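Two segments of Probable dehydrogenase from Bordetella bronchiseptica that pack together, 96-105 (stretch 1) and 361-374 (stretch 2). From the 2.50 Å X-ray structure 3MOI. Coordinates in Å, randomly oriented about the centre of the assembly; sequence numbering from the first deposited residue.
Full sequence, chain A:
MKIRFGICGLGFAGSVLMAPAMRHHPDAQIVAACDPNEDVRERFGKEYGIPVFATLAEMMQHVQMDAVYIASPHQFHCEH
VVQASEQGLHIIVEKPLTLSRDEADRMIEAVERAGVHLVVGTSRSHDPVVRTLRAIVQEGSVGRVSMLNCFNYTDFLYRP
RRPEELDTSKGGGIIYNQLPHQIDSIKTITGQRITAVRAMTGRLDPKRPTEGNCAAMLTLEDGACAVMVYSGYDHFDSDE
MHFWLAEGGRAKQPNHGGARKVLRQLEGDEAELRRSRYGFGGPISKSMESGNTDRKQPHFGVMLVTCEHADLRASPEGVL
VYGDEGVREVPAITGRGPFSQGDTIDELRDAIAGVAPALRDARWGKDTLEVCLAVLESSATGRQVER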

# COMPACT_ATOMS: atom_id res chain seq x y z
N PRO A 96 -10.55 -16.31 15.59
CA PRO A 96 -10.52 -15.24 16.57
C PRO A 96 -10.35 -15.80 17.97
O PRO A 96 -10.93 -16.83 18.28
N LEU A 97 -9.53 -15.15 18.79
CA LEU A 97 -9.48 -15.50 20.23
C LEU A 97 -10.91 -15.49 20.81
O LEU A 97 -11.38 -16.53 21.28
N THR A 98 -11.55 -14.31 20.77
CA THR A 98 -12.89 -14.08 21.23
C THR A 98 -13.27 -12.77 20.58
O THR A 98 -12.38 -12.01 20.18
N LEU A 99 -14.57 -12.46 20.63
CA LEU A 99 -15.10 -11.18 20.21
C LEU A 99 -15.27 -10.24 21.40
O LEU A 99 -15.50 -9.04 21.22
N SER A 100 -15.10 -10.75 22.61
CA SER A 100 -15.50 -10.03 23.81
C SER A 100 -14.32 -9.71 24.81
O SER A 100 -13.67 -10.60 25.32
N ARG A 101 -14.09 -8.46 25.12
CA ARG A 101 -13.07 -8.15 26.08
C ARG A 101 -13.21 -8.86 27.43
O ARG A 101 -12.21 -9.31 28.00
N ASP A 102 -14.42 -8.95 27.94
CA ASP A 102 -14.66 -9.65 29.19
C ASP A 102 -14.24 -11.11 29.08
O ASP A 102 -13.63 -11.69 30.01
N GLU A 103 -14.64 -11.74 27.99
CA GLU A 103 -14.17 -13.10 27.74
C GLU A 103 -12.64 -13.15 27.78
O GLU A 103 -12.02 -13.98 28.51
N ALA A 104 -12.03 -12.28 27.01
CA ALA A 104 -10.59 -12.27 26.96
C ALA A 104 -10.01 -12.13 28.38
O ALA A 104 -9.02 -12.71 28.67
N ASP A 105 -10.67 -11.40 29.27
CA ASP A 105 -10.17 -11.28 30.63
C ASP A 105 -10.37 -12.56 31.35
O ASP A 105 -9.50 -12.94 32.09
N ASP A 361 0.64 -14.72 23.64
CA ASP A 361 -0.09 -15.28 24.74
C ASP A 361 -1.52 -14.69 24.76
O ASP A 361 -1.98 -14.07 23.80
N ALA A 362 -2.23 -14.89 25.85
CA ALA A 362 -3.64 -14.44 25.90
C ALA A 362 -3.67 -12.90 25.88
O ALA A 362 -4.55 -12.35 25.23
N ARG A 363 -2.68 -12.22 26.50
CA ARG A 363 -2.67 -10.76 26.51
C ARG A 363 -2.38 -10.21 25.14
O ARG A 363 -2.84 -9.16 24.83
N TRP A 364 -1.64 -10.92 24.32
CA TRP A 364 -1.32 -10.46 23.02
C TRP A 364 -2.57 -10.58 22.20
O TRP A 364 -2.91 -9.70 21.44
N GLY A 365 -3.26 -11.68 22.35
CA GLY A 365 -4.59 -11.89 21.74
C GLY A 365 -5.60 -10.79 22.07
O GLY A 365 -6.19 -10.17 21.13
N LYS A 366 -5.75 -10.47 23.37
CA LYS A 366 -6.71 -9.41 23.74
C LYS A 366 -6.32 -8.13 23.05
O LYS A 366 -7.19 -7.43 22.50
N ASP A 367 -5.03 -7.85 23.07
CA ASP A 367 -4.49 -6.70 22.42
C ASP A 367 -4.82 -6.64 20.93
O ASP A 367 -5.27 -5.59 20.43
N THR A 368 -4.73 -7.76 20.23
CA THR A 368 -5.15 -7.78 18.84
C THR A 368 -6.66 -7.57 18.74
O THR A 368 -7.18 -6.83 17.84
N LEU A 369 -7.40 -8.18 19.64
CA LEU A 369 -8.86 -7.92 19.62
C LEU A 369 -9.06 -6.40 19.77
O LEU A 369 -9.81 -5.83 18.99
N GLU A 370 -8.31 -5.71 20.65
CA GLU A 370 -8.60 -4.27 20.85
C GLU A 370 -8.27 -3.50 19.64
O GLU A 370 -8.94 -2.54 19.33
N VAL A 371 -7.23 -3.91 18.93
CA VAL A 371 -6.89 -3.20 17.71
C VAL A 371 -7.99 -3.39 16.66
O VAL A 371 -8.42 -2.43 16.03
N CYS A 372 -8.49 -4.60 16.48
CA CYS A 372 -9.69 -4.77 15.65
C CYS A 372 -10.85 -3.85 16.08
O CYS A 372 -11.48 -3.21 15.23
N LEU A 373 -11.14 -3.76 17.38
CA LEU A 373 -12.26 -2.89 17.83
C LEU A 373 -11.99 -1.45 17.46
O LEU A 373 -12.91 -0.71 17.11
N ALA A 374 -10.73 -1.05 17.48
CA ALA A 374 -10.39 0.33 17.22
C ALA A 374 -10.55 0.62 15.72
O ALA A 374 -10.94 1.74 15.32

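The most unusual feature of this contact is a very short salt bridge between D105 and K366. K366 NZ donates a hydrogen bond to D105 OD1 at 2.4 Å, tighter than such pairs normally sit. At 2.50 Å resolution the exact value deserves caution, but the pairing of charges is clear. The CA-to-CB bond of D105 points away from stretch 2, yet its carboxylate comes back within reach (chi1 m, -74°). K366 starts sideways and then runs out fully extended, with all four chi angles t. This straight chain carries the ammonium group across to the aspartate.

The two helices, 101-105 and 362-374, run nearly antiparallel, at 173°, with their axes 10.0 Å apart at closest approach. A104 points toward stretch 2, and K366 lies against it. A104 CB is 4.0 Å from K366 CG, and the CA atoms of A104 and K366 are 5.8 Å apart. Further along the lysine, K366 CE passes 4.3 Å from R101 CB. The aliphatic part of K366 therefore packs while its end makes the ionic contact.

A second salt bridge joins R101 and E370. R101 NH2 lies 3.0 Å from E370 OE2. The oxygen sits over one face of the guanidinium, well out of its plane, so no N-H points at it. The attraction is one of charge only. K366 CE lies over the same face, and L373 CD1 is at the edge, near the plane. R101 has chi1 m, chi2 t and chi3 off-well at 108°. E370 has chi1 m and chi2 t. Both side chains leave sideways and approach at their ends. L373 points toward stretch 1 (chi1 m, chi2 t), and its CD1 meets R101 CD at 3.8 Å. R101 NH1 and K366 NZ are like charges only 4.5 Å apart, but each has an acidic partner.

L369 is the main apolar side chain that stretch 2 inserts here, with 80 Å² covered by stretch 1. It points toward stretch 1 with chi1 t and chi2 p. Its CD1 lies 3.4 Å from T98 O and 3.8 Å from L99 O. Its CD2 lies 4.0 Å from S100 C and 4.1 Å from R101 N. The leucine thus packs largely against backbone. The CA-to-CB bonds of L99 and S100 point away from stretch 2, and it is their backbone that L369 meets. S100 OG instead caps its own helix, accepting from E103 N at 3.0 Å.

L97 also points in, with both chi angles off-well (-140° and -139°). L97 CD1 reaches G365 C and K366 N, each at 4.0 Å, and A362 O at 4.1 Å. G365 makes room for it. A CB built there would point toward stretch 1 and fall 2.9 Å from L97 CD1, a clash. At the start of the second helix, D361 OD1 accepts from W364 N at 3.0 Å as an N-cap. R363 and W364 point away from the contact.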

# COMPACT_ATOMS: atom_id res chain seq x y z
CB PRO A 96 -11.89 -14.57 16.41
CG PRO A 96 -12.36 -14.94 15.05
CD PRO A 96 -11.82 -16.31 14.82
CB LEU A 97 -8.66 -14.47 21.02
CG LEU A 97 -7.70 -14.83 22.16
CD1 LEU A 97 -7.80 -13.85 23.32
CD2 LEU A 97 -7.80 -16.27 22.64
CB THR A 98 -13.00 -13.57 22.66
OG1 THR A 98 -11.72 -13.53 23.32
CG2 THR A 98 -14.04 -14.25 23.39
CB LEU A 99 -16.47 -11.38 19.59
CG LEU A 99 -16.68 -11.64 18.09
CD1 LEU A 99 -15.51 -12.36 17.43
CD2 LEU A 99 -18.06 -12.36 17.90
CB SER A 100 -16.58 -10.87 24.48
OG SER A 100 -16.50 -10.78 25.87
CB ARG A 101 -13.06 -6.66 26.28
CG ARG A 101 -12.57 -5.84 25.01
CD ARG A 101 -12.99 -4.40 25.08
NE ARG A 101 -11.82 -3.54 25.33
CZ ARG A 101 -11.36 -3.13 26.53
NH1 ARG A 101 -11.97 -3.50 27.66
NH2 ARG A 101 -10.26 -2.34 26.58
CB ASP A 102 -16.15 -9.63 29.55
CG ASP A 102 -16.67 -8.26 29.91
OD1 ASP A 102 -15.92 -7.40 30.46
OD2 ASP A 102 -17.91 -8.04 29.70
CB GLU A 103 -14.70 -13.66 26.42
CG GLU A 103 -16.19 -14.04 26.52
CD GLU A 103 -16.75 -14.91 25.36
OE1 GLU A 103 -15.99 -15.43 24.53
OE2 GLU A 103 -18.00 -15.10 25.30
CB ALA A 104 -10.13 -11.21 26.10
CB ASP A 105 -10.84 -10.13 31.42
CG ASP A 105 -10.36 -8.75 30.96
OD1 ASP A 105 -9.30 -8.67 30.23
OD2 ASP A 105 -11.01 -7.74 31.33
CB ASP A 361 0.66 -15.00 26.03
CG ASP A 361 0.51 -13.57 26.47
OD1 ASP A 361 0.43 -12.66 25.60
OD2 ASP A 361 0.40 -13.37 27.72
CB ALA A 362 -4.36 -15.02 27.05
CB ARG A 363 -1.67 -10.22 27.51
CG ARG A 363 -2.17 -10.25 28.94
CD ARG A 363 -1.03 -10.32 29.96
NE ARG A 363 -1.53 -10.57 31.29
CZ ARG A 363 -2.04 -9.63 32.10
NH1 ARG A 363 -2.10 -8.38 31.72
NH2 ARG A 363 -2.49 -9.96 33.31
CB TRP A 364 -0.21 -11.32 22.48
CG TRP A 364 0.01 -11.31 21.01
CD1 TRP A 364 -0.79 -11.89 20.05
CD2 TRP A 364 1.16 -10.85 20.33
NE1 TRP A 364 -0.25 -11.70 18.80
CE2 TRP A 364 0.96 -11.08 18.95
CE3 TRP A 364 2.34 -10.24 20.75
CZ2 TRP A 364 1.91 -10.76 18.02
CZ3 TRP A 364 3.26 -9.91 19.83
CH2 TRP A 364 3.05 -10.15 18.48
CB LYS A 366 -6.79 -9.15 25.26
CG LYS A 366 -7.75 -8.02 25.65
CD LYS A 366 -7.81 -7.79 27.16
CE LYS A 366 -8.96 -6.84 27.54
NZ LYS A 366 -8.98 -6.58 29.04
CB ASP A 367 -3.00 -6.58 22.67
CG ASP A 367 -2.42 -5.34 22.02
OD1 ASP A 367 -2.37 -4.23 22.68
OD2 ASP A 367 -2.11 -5.46 20.81
CB THR A 368 -4.71 -9.06 18.18
OG1 THR A 368 -3.29 -9.04 18.11
CG2 THR A 368 -5.31 -9.23 16.76
CB LEU A 369 -9.57 -8.71 20.68
CG LEU A 369 -11.05 -8.44 20.97
CD1 LEU A 369 -11.99 -8.70 19.77
CD2 LEU A 369 -11.42 -9.27 22.13
CB GLU A 370 -7.90 -3.68 22.03
CG GLU A 370 -8.46 -4.18 23.34
CD GLU A 370 -7.64 -3.83 24.56
OE1 GLU A 370 -6.57 -3.19 24.42
OE2 GLU A 370 -8.05 -4.17 25.70
CB VAL A 371 -5.53 -3.65 17.16
CG1 VAL A 371 -5.31 -3.09 15.78
CG2 VAL A 371 -4.39 -3.27 18.15
CB CYS A 372 -10.22 -6.19 15.73
SG CYS A 372 -9.09 -7.45 15.06
CB LEU A 373 -12.56 -3.01 19.34
CG LEU A 373 -13.08 -4.43 19.76
CD1 LEU A 373 -13.10 -4.66 21.28
CD2 LEU A 373 -14.43 -4.76 19.16
CB ALA A 374 -8.98 0.65 17.74